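Local atomic coordinates of Lic11098 (Leptospira interrogans serogroup Icterohaemorrhagiae serovar copenhageni, PDB entry 4U08), a protein that is of unknown function but belongs to a leucine-rich repeat subfamily of a human pathogen, has been considered a virulence factor, and binds zinc and calcium ions. Residues A[188-194]-A[210-216]; A[250-256]-A[271-277]; A[234-240]-A[256-262]. One frame throughout, in Å; residues are numbered along the deposited sequence.

Overall arrangement
All three contacts join neighbouring turns of a leucine-rich repeat solenoid, all partly buried. Contacts 1 and 3 hold the same element, the loop that follows the parallel strand; a buried asparagine organises each, N214 and N260 respectively. They lie side by side, centres about 11 Å apart, with probable backbone hydrogen bonds between them. Contact 2 sits where the chain enters the strand and shares K256 with contact 3. Contact 1 has one exposed residue among fourteen, against three in contact 2 and five in contact 3. Leucines form the inner side of each; the outer chemistry changes: histidines and zinc in contact 1, lysine-glutamate pairing in contact 2, tyrosine and lysine in contact 3.

Contact 1: residues A[188-194]-A[210-216]; sequences LDHNQLN and HLRNNQL. With ZN (zinc ion), chain F; ZN (zinc ion), chain G.
N214 CG stands anti to its own carbonyl carbon (chi1 -82°), a torsion that carries the amide across to the backbone of 188-194; D189 adopts the same kind of rotamer and brings its carboxylate to R212. The N214 amide works at both ends. Its ND2 gives L188 O an almost straight hydrogen bond (2.9 Å, 174° at the hydrogen), with that oxygen lying in the amide plane, and also bonds L211 O in its own segment. OD1 accepts L193 N at 3.1 Å and, weakly, N191 N. N191 ND2 reaches L188 O from the opposite face of that carbonyl, and bonds L165 O in the preceding turn as well.

D189 OD1 receives R212 N at 3.0 Å, while OD2 makes a salt bridge to R212 NH2 at 2.8 Å; carboxylate and guanidinium planes stand 78° apart, so the two groups do not pair flat. N213 stacks its amide on the H190 ring, OD1 above the ring centre. H190 ND1 binds one zinc at 1.9 Å, together with H167 and a water, and H210 ND1 binds the other at 2.2 Å. Inside, L211 CD2 touches both L188 CB and L193 CD1, 3.8 Å from each.

The N214 amide, at the consensus asparagine of leucine-rich repeats, thus satisfies L188 O and L193 N, while the carboxylate next to a zinc-bound histidine probably tempers the local positive charge.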
loop_
_atom_site.group_PDB
_atom_site.type_symbol
_atom_site.label_atom_id
_atom_site.label_comp_id
_atom_site.label_asym_id
_atom_site.label_seq_id
_atom_site.Cartn_x
_atom_site.Cartn_y
_atom_site.Cartn_z
ATOM N N LEU A 188 -4.093 3.385 -4.266
ATOM C CA LEU A 188 -4.657 3.352 -5.615
ATOM C C LEU A 188 -4.501 1.991 -6.319
ATOM O O LEU A 188 -4.641 1.924 -7.537
ATOM C CB LEU A 188 -4.003 4.463 -6.459
ATOM C CG LEU A 188 -4.354 5.900 -6.047
ATOM C CD1 LEU A 188 -3.389 6.862 -6.631
ATOM C CD2 LEU A 188 -5.817 6.229 -6.433
ATOM N N ASP A 189 -4.202 0.913 -5.572
ATOM C CA ASP A 189 -4.035 -0.417 -6.169
ATOM C C ASP A 189 -5.232 -0.864 -6.997
ATOM O O ASP A 189 -6.375 -0.689 -6.588
ATOM C CB ASP A 189 -3.856 -1.519 -5.092
ATOM C CG ASP A 189 -2.604 -1.436 -4.238
ATOM O OD1 ASP A 189 -1.628 -0.809 -4.675
ATOM O OD2 ASP A 189 -2.608 -2.009 -3.133
ATOM N N HIS A 190 -4.950 -1.543 -8.090
ATOM C CA HIS A 190 -5.941 -2.215 -8.926
ATOM C C HIS A 190 -7.058 -1.296 -9.480
ATOM O O HIS A 190 -8.244 -1.626 -9.446
ATOM C CB HIS A 190 -6.519 -3.439 -8.176
ATOM C CG HIS A 190 -6.734 -4.632 -9.060
ATOM N ND1 HIS A 190 -6.782 -5.921 -8.540
ATOM C CD2 HIS A 190 -6.898 -4.697 -10.405
ATOM C CE1 HIS A 190 -6.977 -6.720 -9.573
ATOM N NE2 HIS A 190 -7.044 -6.033 -10.722
ATOM N N ASN A 191 -6.659 -0.149 -10.008
ATOM C CA ASN A 191 -7.571 0.725 -10.740
ATOM C C ASN A 191 -7.118 0.500 -12.193
ATOM O O ASN A 191 -6.593 -0.572 -12.490
ATOM C CB ASN A 191 -7.422 2.184 -10.275
ATOM C CG ASN A 191 -8.203 2.470 -9.046
ATOM O OD1 ASN A 191 -9.407 2.588 -9.099
ATOM N ND2 ASN A 191 -7.549 2.578 -7.901
ATOM N N GLN A 192 -7.245 1.485 -13.083
ATOM C CA GLN A 192 -6.740 1.322 -14.445
ATOM C C GLN A 192 -6.007 2.575 -14.841
ATOM O O GLN A 192 -6.096 3.049 -15.977
ATOM C CB GLN A 192 -7.847 0.880 -15.449
ATOM C CG GLN A 192 -9.178 1.601 -15.337
ATOM C CD GLN A 192 -10.262 0.909 -16.136
ATOM O OE1 GLN A 192 -10.053 0.458 -17.269
ATOM N NE2 GLN A 192 -11.455 0.831 -15.573
ATOM N N LEU A 193 -5.271 3.144 -13.866
ATOM C CA LEU A 193 -4.534 4.381 -14.067
ATOM C C LEU A 193 -3.515 4.229 -15.163
ATOM O O LEU A 193 -2.672 3.350 -15.096
ATOM C CB LEU A 193 -3.862 4.836 -12.758
ATOM C CG LEU A 193 -4.793 5.268 -11.612
ATOM C CD1 LEU A 193 -4.011 5.370 -10.295
ATOM C CD2 LEU A 193 -5.445 6.620 -11.905
ATOM N N ASN A 194 -3.598 5.082 -16.187
ATOM C CA ASN A 194 -2.661 5.043 -17.311
ATOM C C ASN A 194 -1.640 6.151 -17.207
ATOM O O ASN A 194 -0.616 6.116 -17.876
ATOM C CB ASN A 194 -3.405 5.061 -18.668
ATOM C CG ASN A 194 -4.490 6.101 -18.789
ATOM O OD1 ASN A 194 -4.231 7.302 -18.774
ATOM N ND2 ASN A 194 -5.733 5.653 -18.925
ATOM N N HIS A 210 0.593 3.383 -2.901
ATOM C CA HIS A 210 0.231 2.070 -3.421
ATOM C C HIS A 210 -0.358 2.232 -4.807
ATOM O O HIS A 210 -1.432 2.822 -4.953
ATOM C CB HIS A 210 -0.770 1.390 -2.475
ATOM C CG HIS A 210 -0.132 0.847 -1.227
ATOM N ND1 HIS A 210 -0.854 0.125 -0.318
ATOM C CD2 HIS A 210 1.146 0.940 -0.787
ATOM C CE1 HIS A 210 -0.012 -0.189 0.656
ATOM N NE2 HIS A 210 1.206 0.275 0.410
ATOM N N LEU A 211 0.379 1.799 -5.825
ATOM C CA LEU A 211 -0.042 1.914 -7.225
ATOM C C LEU A 211 0.017 0.586 -7.960
ATOM O O LEU A 211 0.114 0.560 -9.191
ATOM C CB LEU A 211 0.833 2.937 -7.949
ATOM C CG LEU A 211 0.479 4.407 -7.715
ATOM C CD1 LEU A 211 1.592 5.284 -8.170
ATOM C CD2 LEU A 211 -0.783 4.777 -8.466
ATOM N N ARG A 212 -0.044 -0.517 -7.209
ATOM C CA ARG A 212 0.069 -1.857 -7.774
ATOM C C ARG A 212 -1.079 -2.170 -8.698
ATOM O O ARG A 212 -2.212 -1.790 -8.422
ATOM C CB ARG A 212 0.111 -2.910 -6.658
ATOM C CG ARG A 212 1.354 -2.788 -5.767
ATOM C CD ARG A 212 1.201 -3.656 -4.539
ATOM N NE ARG A 212 0.408 -2.996 -3.499
ATOM C CZ ARG A 212 0.135 -3.533 -2.316
ATOM N NH1 ARG A 212 0.594 -4.738 -2.005
ATOM N NH2 ARG A 212 -0.591 -2.867 -1.430
ATOM N N ASN A 213 -0.802 -2.925 -9.753
ATOM C CA ASN A 213 -1.830 -3.414 -10.656
ATOM C C ASN A 213 -2.620 -2.286 -11.346
ATOM O O ASN A 213 -3.842 -2.272 -11.331
ATOM C CB ASN A 213 -2.766 -4.431 -9.940
ATOM C CG ASN A 213 -3.004 -5.712 -10.695
ATOM O OD1 ASN A 213 -3.280 -6.748 -10.095
ATOM N ND2 ASN A 213 -2.974 -5.659 -12.019
ATOM N N ASN A 214 -1.909 -1.350 -11.939
ATOM C CA ASN A 214 -2.526 -0.288 -12.735
ATOM C C ASN A 214 -1.986 -0.433 -14.160
ATOM O O ASN A 214 -1.480 -1.512 -14.496
ATOM C CB ASN A 214 -2.280 1.098 -12.109
ATOM C CG ASN A 214 -3.253 1.380 -11.006
ATOM O OD1 ASN A 214 -4.411 1.687 -11.258
ATOM N ND2 ASN A 214 -2.828 1.257 -9.758
ATOM N N GLN A 215 -2.083 0.605 -14.992
ATOM C CA GLN A 215 -1.611 0.541 -16.379
ATOM C C GLN A 215 -0.627 1.652 -16.689
ATOM O O GLN A 215 -0.604 2.154 -17.812
ATOM C CB GLN A 215 -2.822 0.565 -17.348
ATOM C CG GLN A 215 -3.648 -0.730 -17.304
ATOM C CD GLN A 215 -5.060 -0.569 -17.825
ATOM O OE1 GLN A 215 -5.343 0.200 -18.759
ATOM N NE2 GLN A 215 -5.978 -1.348 -17.267
ATOM N N LEU A 216 0.218 2.034 -15.695
ATOM C CA LEU A 216 1.201 3.101 -15.873
ATOM C C LEU A 216 2.328 2.723 -16.808
ATOM O O LEU A 216 2.925 1.667 -16.634
ATOM C CB LEU A 216 1.791 3.541 -14.510
ATOM C CG LEU A 216 0.794 4.101 -13.490
ATOM C CD1 LEU A 216 1.465 4.218 -12.102
ATOM C CD2 LEU A 216 0.280 5.474 -13.942
HETATM ZN ZN ZN F . -3.086 -0.088 -0.342
HETATM ZN ZN ZN G . -6.616 -6.284 -6.680
HETATM O O HOH W 1 -4.178 0.460 -2.211
HETATM O O HOH W 2 -5.779 2.873 -18.766
HETATM O O HOH W 3 -4.497 -5.780 -6.302
#

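Contact 2: residues A[250-256]-A[271-277]; sequences QNLQKLK and QLQNLQE
E277 reaches between two lysines, K254 and K256, on a fully extended chain: CG lies opposite the backbone N (chi1 -176°) and the carboxylate is carried straight out. K254 starts differently, with CG beside its backbone N, runs extended through CD, and bends only at its last torsion (chi4 -70°), which turns NZ back onto E277 OE1 at 2.9 Å. That salt bridge arrives on the anti side of the oxygen and well out of the carboxylate plane. K256 bends at chi4 in the other sense; its CE packs 3.3 Å from E277 OE2, but NZ remains at 3.7 Å, a long ion pair. One carboxylate thus links two positive chains, both of which cross it at a slant, and the E277 side chain also touches T300 and Y302 of the next strand.

Beneath this network the backbones form the parallel pairing by which successive leucine-rich repeats stack: L255 N bonds E277 O at 3.0 Å with a nearly straight geometry (171°), and Q253 O accepts from both Q276 N and E277 N.

L252 and L275 share one rotamer, CG opposite the backbone N, and lie side by side pointing the same way, with L252 CD2 4.0 Å from L275 CD1. The same CD1 lies 3.9 Å from L255 CB, so one methyl spans two leucines. N274, at the type I turn from L272 to L275, turns its amide to the preceding repeat, where ND2 bonds Q250 O at 2.8 Å with the acceptor in the amide plane; N251 ND2 does likewise to Q227 O. A water that accepts from N274 N sits 2.8 Å from L252 O.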
loop_
_atom_site.group_PDB
_atom_site.type_symbol
_atom_site.label_atom_id
_atom_site.label_comp_id
_atom_site.label_asym_id
_atom_site.label_seq_id
_atom_site.Cartn_x
_atom_site.Cartn_y
_atom_site.Cartn_z
ATOM N N GLN A 250 15.029 10.937 -1.123
ATOM C CA GLN A 250 16.023 10.655 -0.080
ATOM C C GLN A 250 15.517 9.811 1.083
ATOM O O GLN A 250 16.337 9.188 1.755
ATOM C CB GLN A 250 16.665 11.948 0.448
ATOM C CG GLN A 250 17.421 12.789 -0.602
ATOM C CD GLN A 250 18.422 11.978 -1.394
ATOM O OE1 GLN A 250 18.132 11.491 -2.482
ATOM N NE2 GLN A 250 19.545 11.628 -0.806
ATOM N N ASN A 251 14.194 9.779 1.321
ATOM C CA ASN A 251 13.631 8.998 2.422
ATOM C C ASN A 251 13.104 7.632 2.006
ATOM O O ASN A 251 12.625 6.876 2.850
ATOM C CB ASN A 251 12.559 9.824 3.166
ATOM C CG ASN A 251 13.212 10.926 3.978
ATOM O OD1 ASN A 251 14.107 10.679 4.790
ATOM N ND2 ASN A 251 12.912 12.180 3.676
ATOM N N LEU A 252 13.167 7.331 0.703
ATOM C CA LEU A 252 12.630 6.092 0.168
ATOM C C LEU A 252 13.348 4.880 0.707
ATOM O O LEU A 252 14.571 4.802 0.596
ATOM C CB LEU A 252 12.624 6.083 -1.376
ATOM C CG LEU A 252 11.661 5.060 -2.017
ATOM C CD1 LEU A 252 10.165 5.397 -1.748
ATOM C CD2 LEU A 252 11.953 4.897 -3.491
ATOM N N GLN A 253 12.574 3.952 1.283
ATOM C CA GLN A 253 13.089 2.723 1.909
ATOM C C GLN A 253 12.769 1.531 1.085
ATOM O O GLN A 253 13.532 0.565 1.106
ATOM C CB GLN A 253 12.466 2.540 3.311
ATOM C CG GLN A 253 12.916 3.616 4.300
ATOM C CD GLN A 253 12.239 3.528 5.651
ATOM O OE1 GLN A 253 11.126 3.014 5.808
ATOM N NE2 GLN A 253 12.889 4.081 6.652
ATOM N N LYS A 254 11.590 1.530 0.434
ATOM C CA LYS A 254 11.155 0.389 -0.362
ATOM C C LYS A 254 10.669 0.819 -1.724
ATOM O O LYS A 254 9.765 1.656 -1.838
ATOM C CB LYS A 254 10.040 -0.413 0.336
ATOM C CG LYS A 254 10.461 -1.139 1.597
ATOM C CD LYS A 254 9.353 -2.062 2.101
ATOM C CE LYS A 254 9.693 -2.711 3.424
ATOM N NZ LYS A 254 10.790 -3.725 3.298
ATOM N N LEU A 255 11.263 0.235 -2.764
ATOM C CA LEU A 255 10.882 0.473 -4.157
ATOM C C LEU A 255 10.545 -0.893 -4.755
ATOM O O LEU A 255 11.432 -1.752 -4.905
ATOM C CB LEU A 255 12.005 1.183 -4.918
ATOM C CG LEU A 255 11.751 1.505 -6.397
ATOM C CD1 LEU A 255 10.440 2.295 -6.580
ATOM C CD2 LEU A 255 12.929 2.251 -6.995
ATOM N N LYS A 256 9.252 -1.125 -5.005
ATOM C CA LYS A 256 8.773 -2.408 -5.536
ATOM C C LYS A 256 8.306 -2.214 -6.972
ATOM O O LYS A 256 7.339 -1.493 -7.204
ATOM C CB LYS A 256 7.681 -2.984 -4.638
ATOM C CG LYS A 256 8.257 -3.533 -3.337
ATOM C CD LYS A 256 7.335 -4.543 -2.692
ATOM C CE LYS A 256 7.887 -5.081 -1.403
ATOM N NZ LYS A 256 7.926 -4.040 -0.341
ATOM N N GLN A 271 21.373 7.648 -5.896
ATOM C CA GLN A 271 21.106 8.742 -4.951
ATOM C C GLN A 271 20.115 8.344 -3.847
ATOM O O GLN A 271 19.886 9.135 -2.940
ATOM C CB GLN A 271 20.568 9.961 -5.726
ATOM C CG GLN A 271 21.572 10.599 -6.677
ATOM C CD GLN A 271 20.940 11.616 -7.587
ATOM O OE1 GLN A 271 19.800 12.041 -7.414
ATOM N NE2 GLN A 271 21.666 12.036 -8.581
ATOM N N LEU A 272 19.531 7.132 -3.925
ATOM C CA LEU A 272 18.519 6.668 -2.966
ATOM C C LEU A 272 19.167 6.222 -1.660
ATOM O O LEU A 272 19.216 5.047 -1.345
ATOM C CB LEU A 272 17.600 5.610 -3.593
ATOM C CG LEU A 272 16.719 6.088 -4.770
ATOM C CD1 LEU A 272 16.031 4.930 -5.448
ATOM C CD2 LEU A 272 15.687 7.071 -4.310
ATOM N N GLN A 273 19.658 7.214 -0.901
ATOM C CA GLN A 273 20.372 7.101 0.372
ATOM C C GLN A 273 19.795 6.057 1.363
ATOM O O GLN A 273 20.537 5.255 1.935
ATOM C CB GLN A 273 20.440 8.512 1.021
ATOM C CG GLN A 273 21.025 8.593 2.449
ATOM C CD GLN A 273 22.472 8.163 2.566
ATOM O OE1 GLN A 273 22.857 7.511 3.539
ATOM N NE2 GLN A 273 23.311 8.511 1.591
ATOM N N ASN A 274 18.476 6.059 1.541
ATOM C CA ASN A 274 17.796 5.215 2.526
ATOM C C ASN A 274 17.183 3.947 2.011
ATOM O O ASN A 274 16.591 3.216 2.789
ATOM C CB ASN A 274 16.735 6.053 3.247
ATOM C CG ASN A 274 17.367 6.868 4.325
ATOM O OD1 ASN A 274 17.956 6.323 5.266
ATOM N ND2 ASN A 274 17.378 8.180 4.144
ATOM N N LEU A 275 17.356 3.636 0.712
ATOM C CA LEU A 275 16.748 2.462 0.128
ATOM C C LEU A 275 17.269 1.159 0.748
ATOM O O LEU A 275 18.477 0.937 0.782
ATOM C CB LEU A 275 16.928 2.475 -1.398
ATOM C CG LEU A 275 15.976 1.565 -2.156
ATOM C CD1 LEU A 275 14.548 2.125 -2.155
ATOM C CD2 LEU A 275 16.520 1.321 -3.582
ATOM N N GLN A 276 16.342 0.328 1.265
ATOM C CA GLN A 276 16.646 -0.948 1.911
ATOM C C GLN A 276 16.186 -2.118 1.069
ATOM O O GLN A 276 16.743 -3.213 1.161
ATOM C CB GLN A 276 15.956 -1.031 3.286
ATOM C CG GLN A 276 16.169 0.193 4.148
ATOM C CD GLN A 276 15.675 -0.036 5.553
ATOM O OE1 GLN A 276 14.499 -0.310 5.821
ATOM N NE2 GLN A 276 16.597 0.046 6.475
ATOM N N GLU A 277 15.111 -1.922 0.303
ATOM C CA GLU A 277 14.582 -2.977 -0.544
ATOM C C GLU A 277 14.318 -2.454 -1.949
ATOM O O GLU A 277 13.650 -1.421 -2.121
ATOM C CB GLU A 277 13.320 -3.594 0.077
ATOM C CG GLU A 277 12.784 -4.777 -0.723
ATOM C CD GLU A 277 11.616 -5.524 -0.113
ATOM O OE1 GLU A 277 11.443 -5.470 1.126
ATOM O OE2 GLU A 277 10.899 -6.209 -0.872
HETATM O O HOH W 4 16.352 6.691 -0.468
#

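Contact 3: residues A[234-240]-A[256-262]; sequences LNKNKLT and KLYENQL
K236 lays its extended chain alongside Y258 and E259, its CE coming within 3.8 Å of Y258 CE1 at an oblique approach to the ring. Y258 is placed for this by a CG opposite the backbone N (chi1 163°). Near the plane of the ring, N235 CB comes to its edge, while E259 CG lies over one face, offset toward the rim. The lysine's aliphatic part therefore does the touching: CG and CE both pass E259 OE1 at van der Waals range, whereas K236 NZ stays 4.9 Å from E259 OE1, too far for an ion pair although the opposite charges may still attract.

Beneath these outer side chains runs the recurrent asparagine arrangement of leucine-rich repeats. N260 turns its amide inward, and ND2 gives L234 O a bond of 2.9 Å with the oxygen exactly in the amide plane but itself approached from above the carbonyl plane. N237 ND2 meets the same oxygen from the opposite face, and also bonds L211 O of the preceding repeat. On its other side N260 OD1 takes L239 N at 3.1 Å on a lone pair, in the carbonyl plane (132° at the oxygen). N260 ND2 has a further acceptor in L257 O, so the buried amide spends both of its N-H groups and its oxygen on backbone.

Backbone bonds from L234 N to K256 O, K236 N to Y258 O and Q261 N to L239 O, each 2.8 Å, continue the pairing of the two turns. Inward, L257 CD2 lies 3.9 Å from L234 CB and touches L239 CD1, whose side chain crosses that of L257 at about a right angle.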
loop_
_atom_site.group_PDB
_atom_site.type_symbol
_atom_site.label_atom_id
_atom_site.label_comp_id
_atom_site.label_asym_id
_atom_site.label_seq_id
_atom_site.Cartn_x
_atom_site.Cartn_y
_atom_site.Cartn_z
ATOM N N LEU A 234 4.916 -0.131 -7.078
ATOM C CA LEU A 234 4.573 -0.038 -8.503
ATOM C C LEU A 234 4.465 -1.386 -9.207
ATOM O O LEU A 234 4.492 -1.438 -10.441
ATOM C CB LEU A 234 5.571 0.873 -9.214
ATOM C CG LEU A 234 5.431 2.366 -8.896
ATOM C CD1 LEU A 234 6.720 3.100 -9.159
ATOM C CD2 LEU A 234 4.274 2.984 -9.670
ATOM N N ASN A 235 4.278 -2.475 -8.428
ATOM C CA ASN A 235 4.140 -3.832 -8.976
ATOM C C ASN A 235 3.066 -3.905 -10.033
ATOM O O ASN A 235 2.008 -3.283 -9.879
ATOM C CB ASN A 235 3.715 -4.832 -7.905
ATOM C CG ASN A 235 4.622 -4.991 -6.734
ATOM O OD1 ASN A 235 4.201 -5.524 -5.712
ATOM N ND2 ASN A 235 5.888 -4.621 -6.876
ATOM N N LYS A 236 3.302 -4.724 -11.067
ATOM C CA LYS A 236 2.298 -5.013 -12.097
ATOM C C LYS A 236 1.732 -3.751 -12.784
ATOM O O LYS A 236 0.534 -3.511 -12.774
ATOM C CB LYS A 236 1.184 -5.913 -11.546
ATOM C CG LYS A 236 1.657 -7.324 -11.196
ATOM C CD LYS A 236 0.539 -8.179 -10.645
ATOM C CE LYS A 236 1.021 -9.599 -10.437
ATOM N NZ LYS A 236 0.030 -10.426 -9.703
ATOM N N ASN A 237 2.617 -2.957 -13.354
ATOM C CA ASN A 237 2.275 -1.820 -14.202
ATOM C C ASN A 237 2.955 -2.106 -15.558
ATOM O O ASN A 237 3.364 -3.247 -15.786
ATOM C CB ASN A 237 2.710 -0.489 -13.579
ATOM C CG ASN A 237 1.700 0.011 -12.585
ATOM O OD1 ASN A 237 0.693 0.606 -12.955
ATOM N ND2 ASN A 237 1.922 -0.226 -11.306
ATOM N N LYS A 238 3.141 -1.097 -16.410
ATOM C CA LYS A 238 3.754 -1.252 -17.738
ATOM C C LYS A 238 4.920 -0.301 -17.912
ATOM O O LYS A 238 5.182 0.146 -19.025
ATOM C CB LYS A 238 2.696 -0.999 -18.841
ATOM C CG LYS A 238 1.562 -2.006 -18.873
ATOM C CD LYS A 238 0.533 -1.617 -19.932
ATOM C CE LYS A 238 -0.491 -2.704 -20.190
ATOM N NZ LYS A 238 -1.479 -2.829 -19.083
ATOM N N LEU A 239 5.635 0.025 -16.808
ATOM C CA LEU A 239 6.764 0.943 -16.849
ATOM C C LEU A 239 7.884 0.430 -17.694
ATOM O O LEU A 239 8.343 -0.702 -17.517
ATOM C CB LEU A 239 7.285 1.308 -15.439
ATOM C CG LEU A 239 6.251 1.911 -14.471
ATOM C CD1 LEU A 239 6.774 1.903 -13.046
ATOM C CD2 LEU A 239 5.869 3.317 -14.880
ATOM N N THR A 240 8.337 1.288 -18.596
ATOM C CA THR A 240 9.420 0.967 -19.521
ATOM C C THR A 240 10.666 1.699 -19.118
ATOM O O THR A 240 11.767 1.266 -19.426
ATOM C CB THR A 240 8.965 1.195 -20.990
ATOM O OG1 THR A 240 8.168 2.387 -21.093
ATOM C CG2 THR A 240 8.140 0.037 -21.513
ATOM N N LYS A 256 9.252 -1.125 -5.005
ATOM C CA LYS A 256 8.773 -2.408 -5.536
ATOM C C LYS A 256 8.306 -2.214 -6.972
ATOM O O LYS A 256 7.339 -1.493 -7.204
ATOM C CB LYS A 256 7.681 -2.984 -4.638
ATOM C CG LYS A 256 8.257 -3.533 -3.337
ATOM C CD LYS A 256 7.335 -4.543 -2.692
ATOM C CE LYS A 256 7.887 -5.081 -1.403
ATOM N NZ LYS A 256 7.926 -4.040 -0.341
ATOM N N LEU A 257 9.048 -2.793 -7.933
ATOM C CA LEU A 257 8.810 -2.656 -9.362
ATOM C C LEU A 257 8.602 -4.014 -10.057
ATOM O O LEU A 257 8.778 -4.109 -11.276
ATOM C CB LEU A 257 10.008 -1.896 -9.985
ATOM C CG LEU A 257 10.122 -0.403 -9.664
ATOM C CD1 LEU A 257 11.524 0.091 -9.864
ATOM C CD2 LEU A 257 9.166 0.410 -10.524
ATOM N N TYR A 258 8.186 -5.032 -9.279
ATOM C CA TYR A 258 7.907 -6.395 -9.718
ATOM C C TYR A 258 6.927 -6.392 -10.907
ATOM O O TYR A 258 5.919 -5.686 -10.879
ATOM C CB TYR A 258 7.352 -7.232 -8.540
ATOM C CG TYR A 258 6.645 -8.511 -8.931
ATOM C CD1 TYR A 258 5.262 -8.626 -8.825
ATOM C CD2 TYR A 258 7.364 -9.618 -9.399
ATOM C CE1 TYR A 258 4.604 -9.806 -9.184
ATOM C CE2 TYR A 258 6.717 -10.799 -9.763
ATOM C CZ TYR A 258 5.339 -10.895 -9.642
ATOM O OH TYR A 258 4.706 -12.069 -9.990
ATOM N N GLU A 259 7.262 -7.144 -11.951
ATOM C CA GLU A 259 6.445 -7.307 -13.151
ATOM C C GLU A 259 6.146 -5.981 -13.876
ATOM O O GLU A 259 4.989 -5.609 -14.065
ATOM C CB GLU A 259 5.159 -8.111 -12.853
ATOM C CG GLU A 259 5.372 -9.606 -13.043
ATOM C CD GLU A 259 4.133 -10.480 -13.134
ATOM O OE1 GLU A 259 3.065 -9.981 -13.563
ATOM O OE2 GLU A 259 4.248 -11.689 -12.822
ATOM N N ASN A 260 7.194 -5.262 -14.238
ATOM C CA ASN A 260 7.086 -4.094 -15.091
ATOM C C ASN A 260 7.825 -4.471 -16.384
ATOM O O ASN A 260 8.073 -5.665 -16.607
ATOM C CB ASN A 260 7.600 -2.811 -14.422
ATOM C CG ASN A 260 6.518 -2.154 -13.596
ATOM O OD1 ASN A 260 5.676 -1.440 -14.124
ATOM N ND2 ASN A 260 6.445 -2.456 -12.306
ATOM N N GLN A 261 8.191 -3.516 -17.208
ATOM C CA GLN A 261 8.863 -3.847 -18.460
ATOM C C GLN A 261 10.117 -3.021 -18.574
ATOM O O GLN A 261 10.490 -2.590 -19.661
ATOM C CB GLN A 261 7.901 -3.670 -19.663
ATOM C CG GLN A 261 6.529 -4.354 -19.493
ATOM C CD GLN A 261 5.497 -4.074 -20.581
ATOM O OE1 GLN A 261 4.431 -4.713 -20.623
ATOM N NE2 GLN A 261 5.769 -3.128 -21.486
ATOM N N LEU A 262 10.792 -2.783 -17.420
ATOM C CA LEU A 262 12.011 -1.970 -17.364
ATOM C C LEU A 262 13.170 -2.632 -18.070
ATOM O O LEU A 262 13.396 -3.806 -17.857
ATOM C CB LEU A 262 12.421 -1.654 -15.896
ATOM C CG LEU A 262 11.412 -0.832 -15.092
ATOM C CD1 LEU A 262 11.777 -0.844 -13.621
ATOM C CD2 LEU A 262 11.373 0.605 -15.611
#